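Local coordinates for protein homoserine kinase (Listeria monocytogenes, PDB 3HUL) that probably catalyses the ATP-dependent phosphorylation of L-homoserine to O-phospho-L-homoserine, a late step of threonine biosynthesis, at residues C155-L167 against P249-L263. Sequence-based numbering, arbitrary orientation.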
loop_
_atom_site.group_PDB
_atom_site.type_symbol
_atom_site.label_atom_id
_atom_site.label_comp_id
_atom_site.label_asym_id
_atom_site.label_seq_id
_atom_site.Cartn_x
_atom_site.Cartn_y
_atom_site.Cartn_z
ATOM N N CYS A 155 9.259 11.924 6.316
ATOM C CA CYS A 155 10.054 11.849 7.544
ATOM C C CYS A 155 11.477 12.340 7.329
ATOM O O CYS A 155 12.157 11.890 6.392
ATOM C CB CYS A 155 10.109 10.413 8.067
ATOM S SG CYS A 155 10.818 10.204 9.725
ATOM N N ALA A 156 11.916 13.262 8.190
ATOM C CA ALA A 156 13.324 13.574 8.320
ATOM C C ALA A 156 13.868 13.097 9.673
ATOM O O ALA A 156 13.117 12.824 10.603
ATOM C CB ALA A 156 13.576 15.061 8.129
ATOM N N LEU A 157 15.174 12.947 9.767
ATOM C CA LEU A 157 15.750 12.496 11.028
ATOM C C LEU A 157 16.780 13.485 11.579
ATOM O O LEU A 157 17.610 14.022 10.841
ATOM C CB LEU A 157 16.373 11.119 10.873
ATOM C CG LEU A 157 15.389 9.970 10.619
ATOM C CD1 LEU A 157 15.162 9.806 9.099
ATOM C CD2 LEU A 157 15.938 8.716 11.228
ATOM N N ILE A 158 16.709 13.736 12.877
ATOM C CA ILE A 158 17.742 14.518 13.520
ATOM C C ILE A 158 18.569 13.587 14.384
ATOM O O ILE A 158 18.061 12.972 15.313
ATOM C CB ILE A 158 17.166 15.688 14.352
ATOM C CG1 ILE A 158 16.684 16.815 13.434
ATOM C CG2 ILE A 158 18.210 16.226 15.295
ATOM C CD1 ILE A 158 15.249 16.680 12.997
ATOM N N ALA A 159 19.849 13.492 14.057
ATOM C CA ALA A 159 20.750 12.570 14.728
ATOM C C ALA A 159 21.622 13.313 15.739
ATOM O O ALA A 159 22.328 14.271 15.384
ATOM C CB ALA A 159 21.626 11.879 13.702
ATOM N N PHE A 160 21.572 12.872 16.987
ATOM C CA PHE A 160 22.572 13.285 17.962
ATOM C C PHE A 160 23.706 12.290 17.888
ATOM O O PHE A 160 23.590 11.167 18.390
ATOM C CB PHE A 160 22.015 13.238 19.371
ATOM C CG PHE A 160 21.074 14.341 19.702
ATOM C CD1 PHE A 160 21.511 15.438 20.425
ATOM C CD2 PHE A 160 19.722 14.260 19.337
ATOM C CE1 PHE A 160 20.632 16.452 20.779
ATOM C CE2 PHE A 160 18.838 15.264 19.677
ATOM C CZ PHE A 160 19.293 16.371 20.395
ATOM N N ILE A 161 24.803 12.694 17.267
ATOM C CA ILE A 161 25.943 11.818 17.122
ATOM C C ILE A 161 27.043 12.186 18.145
ATOM O O ILE A 161 27.754 13.185 17.955
ATOM C CB ILE A 161 26.463 11.885 15.689
ATOM C CG1 ILE A 161 25.359 11.417 14.732
ATOM C CG2 ILE A 161 27.767 11.074 15.542
ATOM C CD1 ILE A 161 25.629 11.747 13.320
ATOM N N PRO A 162 27.162 11.396 19.242
ATOM C CA PRO A 162 28.248 11.652 20.200
ATOM C C PRO A 162 29.511 10.907 19.777
ATOM O O PRO A 162 29.548 10.278 18.708
ATOM C CB PRO A 162 27.709 11.055 21.500
ATOM C CG PRO A 162 26.878 9.861 21.027
ATOM C CD PRO A 162 26.445 10.148 19.573
ATOM N N LYS A 163 30.533 10.997 20.613
ATOM C CA LYS A 163 31.787 10.269 20.446
ATOM C C LYS A 163 31.523 8.784 20.614
ATOM O O LYS A 163 30.528 8.402 21.244
ATOM C CB LYS A 163 32.774 10.735 21.541
ATOM C CG LYS A 163 33.087 12.251 21.479
ATOM C CD LYS A 163 33.932 12.542 20.260
ATOM C CE LYS A 163 34.489 13.956 20.271
ATOM N NZ LYS A 163 35.246 14.170 19.010
ATOM N N ALA A 164 32.412 7.951 20.077
ATOM C CA ALA A 164 32.362 6.519 20.346
ATOM C C ALA A 164 32.243 6.281 21.852
ATOM O O ALA A 164 32.753 7.065 22.650
ATOM C CB ALA A 164 33.596 5.807 19.773
ATOM N N GLU A 165 31.519 5.233 22.230
ATOM C CA GLU A 165 31.420 4.811 23.632
ATOM C C GLU A 165 32.826 4.507 24.187
ATOM O O GLU A 165 33.669 3.914 23.499
ATOM C CB GLU A 165 30.521 3.584 23.738
ATOM C CG GLU A 165 29.768 3.403 25.075
ATOM C CD GLU A 165 28.732 4.482 25.354
ATOM O OE1 GLU A 165 28.425 4.728 26.557
ATOM O OE2 GLU A 165 28.228 5.095 24.388
ATOM N N LEU A 166 33.090 4.926 25.420
ATOM C CA LEU A 166 34.436 4.781 25.972
ATOM C C LEU A 166 34.768 3.356 26.427
ATOM O O LEU A 166 35.908 2.912 26.315
ATOM C CB LEU A 166 34.701 5.838 27.044
ATOM C CG LEU A 166 34.820 7.264 26.465
ATOM C CD1 LEU A 166 34.645 8.330 27.552
ATOM C CD2 LEU A 166 36.116 7.480 25.676
ATOM N N LEU A 167 33.767 2.620 26.889
ATOM C CA LEU A 167 33.909 1.182 27.074
ATOM C C LEU A 167 33.163 0.470 25.952
ATOM O O LEU A 167 33.427 -0.694 25.663
ATOM C CB LEU A 167 33.332 0.755 28.418
ATOM C CG LEU A 167 33.466 1.704 29.606
ATOM C CD1 LEU A 167 32.330 1.420 30.576
ATOM C CD2 LEU A 167 34.828 1.535 30.278
ATOM N N PRO A 249 25.520 4.552 20.289
ATOM C CA PRO A 249 24.955 5.547 21.182
ATOM C C PRO A 249 24.176 6.702 20.518
ATOM O O PRO A 249 23.571 7.513 21.228
ATOM C CB PRO A 249 26.188 6.089 21.922
ATOM C CG PRO A 249 27.341 5.853 20.989
ATOM C CD PRO A 249 26.926 4.849 19.948
ATOM N N THR A 250 24.168 6.802 19.188
ATOM C CA THR A 250 23.413 7.926 18.620
ATOM C C THR A 250 21.918 7.805 18.900
ATOM O O THR A 250 21.395 6.695 19.053
ATOM C CB THR A 250 23.728 8.318 17.132
ATOM O OG1 THR A 250 22.679 7.895 16.252
ATOM C CG2 THR A 250 25.027 7.855 16.688
ATOM N N VAL A 251 21.280 8.969 19.045
ATOM C CA VAL A 251 19.852 9.095 19.269
ATOM C C VAL A 251 19.291 9.733 17.999
ATOM O O VAL A 251 19.872 10.693 17.449
ATOM C CB VAL A 251 19.528 9.966 20.508
ATOM C CG1 VAL A 251 18.018 10.221 20.643
ATOM C CG2 VAL A 251 20.048 9.317 21.806
ATOM N N LEU A 252 18.203 9.148 17.494
ATOM C CA LEU A 252 17.492 9.710 16.359
ATOM C C LEU A 252 16.143 10.271 16.762
ATOM O O LEU A 252 15.406 9.662 17.545
ATOM C CB LEU A 252 17.312 8.679 15.232
ATOM C CG LEU A 252 18.573 8.134 14.575
ATOM C CD1 LEU A 252 18.241 6.868 13.789
ATOM C CD2 LEU A 252 19.277 9.164 13.671
ATOM N N VAL A 253 15.832 11.442 16.211
ATOM C CA VAL A 253 14.548 12.061 16.389
ATOM C C VAL A 253 13.852 11.914 15.045
ATOM O O VAL A 253 14.392 12.284 14.017
ATOM C CB VAL A 253 14.684 13.569 16.762
ATOM C CG1 VAL A 253 13.319 14.301 16.747
ATOM C CG2 VAL A 253 15.400 13.750 18.136
ATOM N N PHE A 254 12.649 11.366 15.056
ATOM C CA PHE A 254 11.889 11.215 13.807
ATOM C C PHE A 254 10.860 12.354 13.742
ATOM O O PHE A 254 10.136 12.568 14.699
ATOM C CB PHE A 254 11.203 9.829 13.753
ATOM C CG PHE A 254 12.178 8.647 13.680
ATOM C CD1 PHE A 254 12.382 7.964 12.473
ATOM C CD2 PHE A 254 12.866 8.217 14.813
ATOM C CE1 PHE A 254 13.296 6.878 12.392
ATOM C CE2 PHE A 254 13.767 7.130 14.765
ATOM C CZ PHE A 254 13.987 6.456 13.536
ATOM N N ALA A 255 10.782 13.063 12.624
ATOM C CA ALA A 255 9.924 14.265 12.543
ATOM C C ALA A 255 9.393 14.531 11.155
ATOM O O ALA A 255 10.043 14.201 10.181
ATOM C CB ALA A 255 10.730 15.507 13.010
ATOM N N PRO A 256 8.213 15.159 11.059
ATOM C CA PRO A 256 7.717 15.615 9.762
ATOM C C PRO A 256 8.824 16.397 9.044
ATOM O O PRO A 256 9.617 17.133 9.697
ATOM C CB PRO A 256 6.591 16.567 10.135
ATOM C CG PRO A 256 6.109 16.085 11.448
ATOM C CD PRO A 256 7.306 15.531 12.159
ATOM N N ARG A 257 8.897 16.246 7.727
ATOM C CA ARG A 257 9.925 16.943 6.972
ATOM C C ARG A 257 9.899 18.457 7.079
ATOM O O ARG A 257 10.955 19.077 7.054
ATOM C CB ARG A 257 9.932 16.563 5.500
ATOM C CG ARG A 257 11.204 15.841 5.120
ATOM C CD ARG A 257 11.626 16.169 3.710
ATOM N NE ARG A 257 11.379 15.023 2.847
ATOM C CZ ARG A 257 11.960 14.836 1.664
ATOM N NH1 ARG A 257 12.816 15.733 1.193
ATOM N NH2 ARG A 257 11.678 13.743 0.955
ATOM N N ASN A 258 8.721 19.056 7.186
ATOM C CA ASN A 258 8.642 20.518 7.253
ATOM C C ASN A 258 9.286 21.049 8.536
ATOM O O ASN A 258 9.646 22.196 8.600
ATOM C CB ASN A 258 7.193 21.009 7.129
ATOM C CG ASN A 258 6.340 20.600 8.310
ATOM O OD1 ASN A 258 5.893 19.466 8.415
ATOM N ND2 ASN A 258 6.092 21.530 9.189
ATOM N N LEU A 259 9.449 20.177 9.529
ATOM C CA LEU A 259 9.976 20.551 10.834
ATOM C C LEU A 259 11.481 20.362 10.960
ATOM O O LEU A 259 12.069 20.799 11.944
ATOM C CB LEU A 259 9.314 19.726 11.929
ATOM C CG LEU A 259 8.013 20.168 12.581
ATOM C CD1 LEU A 259 7.678 19.181 13.676
ATOM C CD2 LEU A 259 8.148 21.605 13.164
ATOM N N ALA A 260 12.098 19.693 9.992
ATOM C CA ALA A 260 13.511 19.306 10.089
ATOM C C ALA A 260 14.449 20.448 10.530
ATOM O O ALA A 260 15.154 20.334 11.538
ATOM C CB ALA A 260 13.993 18.711 8.748
ATOM N N ASN A 261 14.479 21.526 9.754
ATOM C CA ASN A 261 15.440 22.631 9.975
ATOM C C ASN A 261 15.252 23.288 11.344
ATOM O O ASN A 261 16.225 23.514 12.081
ATOM C CB ASN A 261 15.302 23.684 8.855
ATOM C CG ASN A 261 15.808 23.172 7.515
ATOM O OD1 ASN A 261 16.338 22.066 7.424
ATOM N ND2 ASN A 261 15.647 23.970 6.470
ATOM N N LYS A 262 13.992 23.573 11.674
ATOM C CA LYS A 262 13.660 24.267 12.888
ATOM C C LYS A 262 13.889 23.332 14.100
ATOM O O LYS A 262 14.274 23.803 15.187
ATOM C CB LYS A 262 12.244 24.899 12.806
ATOM C CG LYS A 262 11.077 24.053 13.273
ATOM N N LEU A 263 13.686 22.012 13.898
ATOM C CA LEU A 263 14.014 21.023 14.928
ATOM C C LEU A 263 15.494 20.875 15.167
ATOM O O LEU A 263 15.906 20.712 16.305
ATOM C CB LEU A 263 13.429 19.641 14.624
ATOM C CG LEU A 263 12.175 19.299 15.416
ATOM C CD1 LEU A 263 11.639 17.949 14.992
ATOM C CD2 LEU A 263 12.512 19.291 16.910
#
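Ala156, Ile158 and Phe160 pair with Ala255, Val253 and Val251 through six backbone hydrogen bonds, two at each pair, which join strands 156-161 and 251-255 antiparallel at 160°. The bond from Val253 N to Ile158 O measures 2.8 Å, while that from Val251 N to Phe160 O stretches to 3.3 Å near the end of the pairing. Alternating with these three pairs are the non-hydrogen-bonded pairs Leu157-Phe254 and Ala159-Leu252, where CA-H groups lean on carbonyl oxygens, as Leu157 CA does on Val253 O at 3.3 Å.

On the face bearing Leu157, the Phe254 ring is met from two directions. Leu157 CG stands anti to its carbonyl carbon (chi1 -68°), and branch CD2 comes over the ring in a CH-pi contact, 3.9 Å from the centroid. Cys155 SG meets the same ring at its edge, 3.9 Å from Phe254 CD1. The small methyl of Ala159 leaves room for Leu252, whose CD2 reaches Ala159 CB at 3.6 Å.

The opposite face is apolar too. Ala156 CB lies 3.7 Å from Ala260 CB, two methyls that let helix 260-268 come close; beta-branched Ile158 and Val253 fill the middle, and Ile158 CD1 reaches Leu263 CB. Phe160 turns its ring edge to Val253 CG2. Beyond the strands, Pro162 packs on Pro249, which follows a cis peptide bond, and Glu165 OE2 lies against Pro249 CB while accepting a hydrogen bond from Gln222 NE2.

Strands 156-161 and 251-255 are the central pair of a four-stranded antiparallel sheet in the C-terminal part of this GHMP kinase: 275-280 flanks 156-161, and 241-244 flanks 251-255. Arg84, of the predicted ATP-binding segment, pairs with Thr250 through the backbone and hydrogen-bonds Pro162 O through NH1, whereas helices 227-235 and 260-268 cover the face of Phe160 and Val253.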